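Local coordinates for protein probable dehydrogenase (Bordetella bronchiseptica, PDB 3MOI) that is probably an NAD(P)-dependent oxidoreductase of the GFO/IDH/MocA family, with a Rossmann-fold nucleotide-binding domain and a sheet-based C-terminal domain, at residues 109-113 with 114-118; 305-309 with 310-314. All blocks are in the same frame, centred on the assembly; numbering follows the deposited sequence.

Interaction 1: residues 109-113 with 114-118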
loop_
_atom_site.group_PDB
_atom_site.type_symbol
_atom_site.label_atom_id
_atom_site.label_comp_id
_atom_site.label_asym_id
_atom_site.label_seq_id
_atom_site.Cartn_x
_atom_site.Cartn_y
_atom_site.Cartn_z
ATOM N N GLU A 109 -25.748 25.662 6.307
ATOM C CA GLU A 109 -26.836 26.577 6.108
ATOM C C GLU A 109 -26.500 27.929 6.746
ATOM O O GLU A 109 -26.662 28.986 6.134
ATOM C CB GLU A 109 -28.141 25.931 6.575
ATOM C CG GLU A 109 -28.502 24.663 5.734
ATOM C CD GLU A 109 -29.666 23.753 6.281
ATOM O OE1 GLU A 109 -30.025 23.810 7.488
ATOM O OE2 GLU A 109 -30.232 22.960 5.471
ATOM N N ALA A 110 -25.889 27.877 7.914
ATOM C CA ALA A 110 -25.473 29.103 8.595
ATOM C C ALA A 110 -24.383 29.859 7.814
ATOM O O ALA A 110 -24.459 31.078 7.634
ATOM C CB ALA A 110 -24.990 28.787 10.008
ATOM N N VAL A 111 -23.385 29.143 7.339
ATOM C CA VAL A 111 -22.281 29.778 6.621
ATOM C C VAL A 111 -22.796 30.387 5.352
ATOM O O VAL A 111 -22.482 31.541 5.077
ATOM C CB VAL A 111 -21.120 28.762 6.356
ATOM C CG1 VAL A 111 -20.228 29.201 5.247
ATOM C CG2 VAL A 111 -20.363 28.504 7.673
ATOM N N GLU A 112 -23.635 29.665 4.620
ATOM C CA GLU A 112 -24.122 30.133 3.317
ATOM C C GLU A 112 -25.036 31.315 3.464
ATOM O O GLU A 112 -24.841 32.294 2.794
ATOM C CB GLU A 112 -24.756 28.990 2.485
ATOM C CG GLU A 112 -23.680 28.019 2.075
ATOM C CD GLU A 112 -24.125 26.778 1.285
ATOM O OE1 GLU A 112 -25.325 26.477 1.134
ATOM O OE2 GLU A 112 -23.210 26.057 0.836
ATOM N N ARG A 113 -25.991 31.265 4.376
ATOM C CA ARG A 113 -26.865 32.394 4.660
ATOM C C ARG A 113 -26.112 33.593 5.208
ATOM O O ARG A 113 -26.448 34.726 4.970
ATOM C CB ARG A 113 -27.950 31.911 5.671
ATOM C CG ARG A 113 -28.974 32.989 6.293
ATOM C CD ARG A 113 -29.868 32.360 7.522
ATOM N NE ARG A 113 -30.208 30.933 7.207
ATOM C CZ ARG A 113 -29.867 29.825 7.902
ATOM N NH1 ARG A 113 -29.193 29.867 9.069
ATOM N NH2 ARG A 113 -30.231 28.629 7.421
ATOM N N ALA A 114 -25.079 33.382 5.968
ATOM C CA ALA A 114 -24.318 34.549 6.368
ATOM C C ALA A 114 -23.408 35.131 5.235
ATOM O O ALA A 114 -22.997 36.289 5.320
ATOM C CB ALA A 114 -23.480 34.272 7.651
ATOM N N GLY A 115 -23.043 34.349 4.226
ATOM C CA GLY A 115 -22.163 34.884 3.219
ATOM C C GLY A 115 -20.705 34.850 3.637
ATOM O O GLY A 115 -19.884 35.486 3.017
ATOM N N VAL A 116 -20.352 34.093 4.678
ATOM C CA VAL A 116 -18.970 34.073 5.129
ATOM C C VAL A 116 -18.169 32.947 4.474
ATOM O O VAL A 116 -18.761 32.034 3.912
ATOM C CB VAL A 116 -18.866 33.992 6.684
ATOM C CG1 VAL A 116 -19.641 35.147 7.343
ATOM C CG2 VAL A 116 -19.231 32.663 7.187
ATOM N N HIS A 117 -16.840 33.015 4.550
ATOM C CA HIS A 117 -15.995 31.946 4.075
ATOM C C HIS A 117 -15.554 31.063 5.200
ATOM O O HIS A 117 -15.198 31.573 6.265
ATOM C CB HIS A 117 -14.761 32.481 3.391
ATOM C CG HIS A 117 -15.073 33.217 2.132
ATOM N ND1 HIS A 117 -15.089 34.602 2.052
ATOM C CD2 HIS A 117 -15.446 32.766 0.917
ATOM C CE1 HIS A 117 -15.414 34.964 0.825
ATOM N NE2 HIS A 117 -15.620 33.869 0.116
ATOM N N LEU A 118 -15.528 29.757 4.931
ATOM C CA LEU A 118 -15.116 28.754 5.882
ATOM C C LEU A 118 -14.124 27.853 5.268
ATOM O O LEU A 118 -14.351 27.394 4.217
ATOM C CB LEU A 118 -16.306 27.831 6.286
ATOM C CG LEU A 118 -15.880 26.694 7.271
ATOM C CD1 LEU A 118 -16.939 26.428 8.452
ATOM C CD2 LEU A 118 -15.597 25.446 6.521
#
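Val111 is where the end of helix 101-114 meets the chain that leaves it. Its two methyls divide the work: CG1 lies 4.1 Å from CG2 of Val116, and CG2 lies 4.1 Å from CD1 of Leu118. The split follows from the first torsion, which at 160° sets CG1 anti to the backbone N and leaves CG2 beside that nitrogen. Val111 meets both partners at about a right angle, so each contact is a methyl against a methyl rather than a long overlap. CG1 also sits 3.5 Å from the carbonyl O of Val116. All three residues are buried; Ser85 of helix 77-86 touches Val111, while His90 and Ile91 of strand 90-93 back Val116 and Leu118.

Next to this apolar side the backbone closes the helix. Ala114 N makes the last well-formed helical bond, 2.9 Å to Ala110 O. Then Gly115 turns off at a positive phi of 82°, and Val111 O collects two weak bonds, from Gly115 N and, at 3.3 Å, from Val116 N. This is a Schellman motif, the C-terminal stop of a helix in the Rossmann-type domain, and it redirects the chain into strand 118-120.

The outer side is looser. Arg113 reaches back along the helix, its chain bent at chi3 (-37°), until one guanidinium face covers Glu109 O, which lies 3.7 Å from the plane of that Arg113 group. Glu112 also points away from the turn, and its OE2 is paired in a salt bridge with Arg363. Gly115 itself lies exposed at the bend.

Interaction 2: residues 305-309 with 310-314; sequences VTCEH and ADLRA
Val305 and Leu312 face each other across a hydrogen-bonded pair of antiparallel strands, and their side chains meet obliquely, with Val305 CB 3.8 Å from Leu312 CB. In Leu312 a chi1 of -82° sets CG anti to the carbonyl carbon, and a nearly eclipsed chi2 of 21° then places CD2 beside Cys307 and Val305. There it rests between two partners, 3.8 Å from SG of Cys307 and 4.0 Å from CG1 of Val305. Cys307 completes the arrangement by holding SG beside its own backbone N, at a chi1 of -41°, with the sulfur against the leucine branch. Leu133, Ile136 and Val137 of helix 128-139 pack on Leu312, on the face of the sheet that carries Val305 and Leu312.

Thr306 and Asp311 form the neighbouring non-hydrogen-bonded pair, with side chains lying next to one another and pointing the same way, on the opposite face from Val305 and Leu312. The second subunit approaches this side: Asp311 OD2 accepts a hydrogen bond from Phe236 N of that subunit, and Tyr153 of the same subunit packs on Thr306.

The backbones are paired by four hydrogen bonds, one of them weak. Val305 N reaches Leu312 O at 2.9 Å, and Leu312 N returns the bond to Val305 O at 2.9 Å. Nearer the turn, Cys307 N donates a hydrogen bond to Ala310 O at 2.7 Å, while the reverse bond from Ala310 N to Cys307 O is weak at 3.5 Å. At the bend, CB of Glu308 lies over one face of the His309 ring. Two residues, Glu308 and His309, thus separate the last paired positions, the arrangement of a tight two-residue beta hairpin, here joining neighbouring strands 302-307 and 310-314 in the large mixed sheet.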
loop_
_atom_site.group_PDB
_atom_site.type_symbol
_atom_site.label_atom_id
_atom_site.label_comp_id
_atom_site.label_asym_id
_atom_site.label_seq_id
_atom_site.Cartn_x
_atom_site.Cartn_y
_atom_site.Cartn_z
ATOM N N VAL A 305 1.377 8.148 -6.449
ATOM C CA VAL A 305 0.304 8.450 -7.403
ATOM C C VAL A 305 0.732 7.905 -8.703
ATOM O O VAL A 305 1.715 8.368 -9.224
ATOM C CB VAL A 305 0.137 9.954 -7.549
ATOM C CG1 VAL A 305 -0.943 10.308 -8.540
ATOM C CG2 VAL A 305 -0.068 10.540 -6.190
ATOM N N THR A 306 0.048 6.929 -9.259
ATOM C CA THR A 306 0.577 6.421 -10.470
ATOM C C THR A 306 -0.221 6.936 -11.675
ATOM O O THR A 306 -1.417 6.682 -11.855
ATOM C CB THR A 306 0.915 4.849 -10.397
ATOM O OG1 THR A 306 0.207 4.099 -11.367
ATOM C CG2 THR A 306 0.783 4.299 -9.094
ATOM N N CYS A 307 0.455 7.756 -12.475
ATOM C CA CYS A 307 -0.129 8.305 -13.676
ATOM C C CYS A 307 0.392 7.626 -14.928
ATOM O O CYS A 307 1.288 6.833 -14.860
ATOM C CB CYS A 307 0.122 9.786 -13.734
ATOM S SG CYS A 307 -0.083 10.612 -12.160
ATOM N N GLU A 308 -0.223 7.935 -16.067
ATOM C CA GLU A 308 0.183 7.407 -17.367
ATOM C C GLU A 308 1.698 7.594 -17.615
ATOM O O GLU A 308 2.359 6.689 -18.051
ATOM C CB GLU A 308 -0.568 8.116 -18.511
ATOM C CG GLU A 308 -1.999 7.658 -18.787
ATOM C CD GLU A 308 -2.868 8.691 -19.604
ATOM O OE1 GLU A 308 -2.692 9.957 -19.516
ATOM O OE2 GLU A 308 -3.761 8.175 -20.326
ATOM N N HIS A 309 2.241 8.771 -17.340
ATOM C CA HIS A 309 3.634 9.016 -17.730
ATOM C C HIS A 309 4.595 9.116 -16.539
ATOM O O HIS A 309 5.769 9.410 -16.719
ATOM C CB HIS A 309 3.732 10.230 -18.703
ATOM C CG HIS A 309 2.975 10.023 -19.994
ATOM N ND1 HIS A 309 2.012 10.900 -20.451
ATOM C CD2 HIS A 309 2.998 9.002 -20.881
ATOM C CE1 HIS A 309 1.490 10.435 -21.572
ATOM N NE2 HIS A 309 2.075 9.286 -21.854
ATOM N N ALA A 310 4.138 8.747 -15.346
ATOM C CA ALA A 310 4.985 8.852 -14.173
ATOM C C ALA A 310 4.324 8.292 -12.926
ATOM O O ALA A 310 3.103 8.225 -12.877
ATOM C CB ALA A 310 5.327 10.331 -13.925
ATOM N N ASP A 311 5.136 7.889 -11.944
ATOM C CA ASP A 311 4.684 7.762 -10.579
ATOM C C ASP A 311 5.170 8.989 -9.841
ATOM O O ASP A 311 6.266 9.474 -10.117
ATOM C CB ASP A 311 5.203 6.493 -9.892
ATOM C CG ASP A 311 4.668 5.205 -10.555
ATOM O OD1 ASP A 311 3.591 5.245 -11.210
ATOM O OD2 ASP A 311 5.365 4.165 -10.480
ATOM N N LEU A 312 4.339 9.487 -8.911
ATOM C CA LEU A 312 4.629 10.656 -8.133
ATOM C C LEU A 312 4.734 10.247 -6.671
ATOM O O LEU A 312 3.965 9.409 -6.217
ATOM C CB LEU A 312 3.480 11.626 -8.278
ATOM C CG LEU A 312 3.299 12.588 -9.434
ATOM C CD1 LEU A 312 4.043 12.198 -10.665
ATOM C CD2 LEU A 312 1.812 12.911 -9.727
ATOM N N ARG A 313 5.636 10.885 -5.926
ATOM C CA ARG A 313 5.826 10.596 -4.507
ATOM C C ARG A 313 6.327 11.825 -3.746
ATOM O O ARG A 313 7.148 12.576 -4.253
ATOM C CB ARG A 313 6.875 9.517 -4.398
ATOM C CG ARG A 313 7.300 9.134 -2.996
ATOM C CD ARG A 313 8.534 8.247 -3.080
ATOM N NE ARG A 313 8.977 7.854 -1.749
ATOM C CZ ARG A 313 10.186 7.440 -1.459
ATOM N NH1 ARG A 313 11.143 7.373 -2.393
ATOM N NH2 ARG A 313 10.433 7.092 -0.215
ATOM N N ALA A 314 5.822 12.037 -2.534
ATOM C CA ALA A 314 6.195 13.224 -1.776
ATOM C C ALA A 314 7.603 13.016 -1.293
ATOM O O ALA A 314 7.964 11.897 -0.977
ATOM C CB ALA A 314 5.278 13.460 -0.607
#

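From the N terminus, the chain first reaches interaction 1 in the Rossmann-type domain, where residues 109-118 close the turn that carries helix 101-114 into strand 118-120, an outermost strand of the parallel sheet. Nearly two hundred residues later, interaction 2 closes the hairpin of 305-314 within the mixed sheet, on the side where the second subunit packs. The two contacts follow in series: neither nests inside the other and they do not cross. The centres of interactions 1 and 2 lie about 37 Å apart. Interaction 1 ties the end of a helix to the chain entering the parallel sheet, and interaction 2 joins adjacent strands of the mixed one.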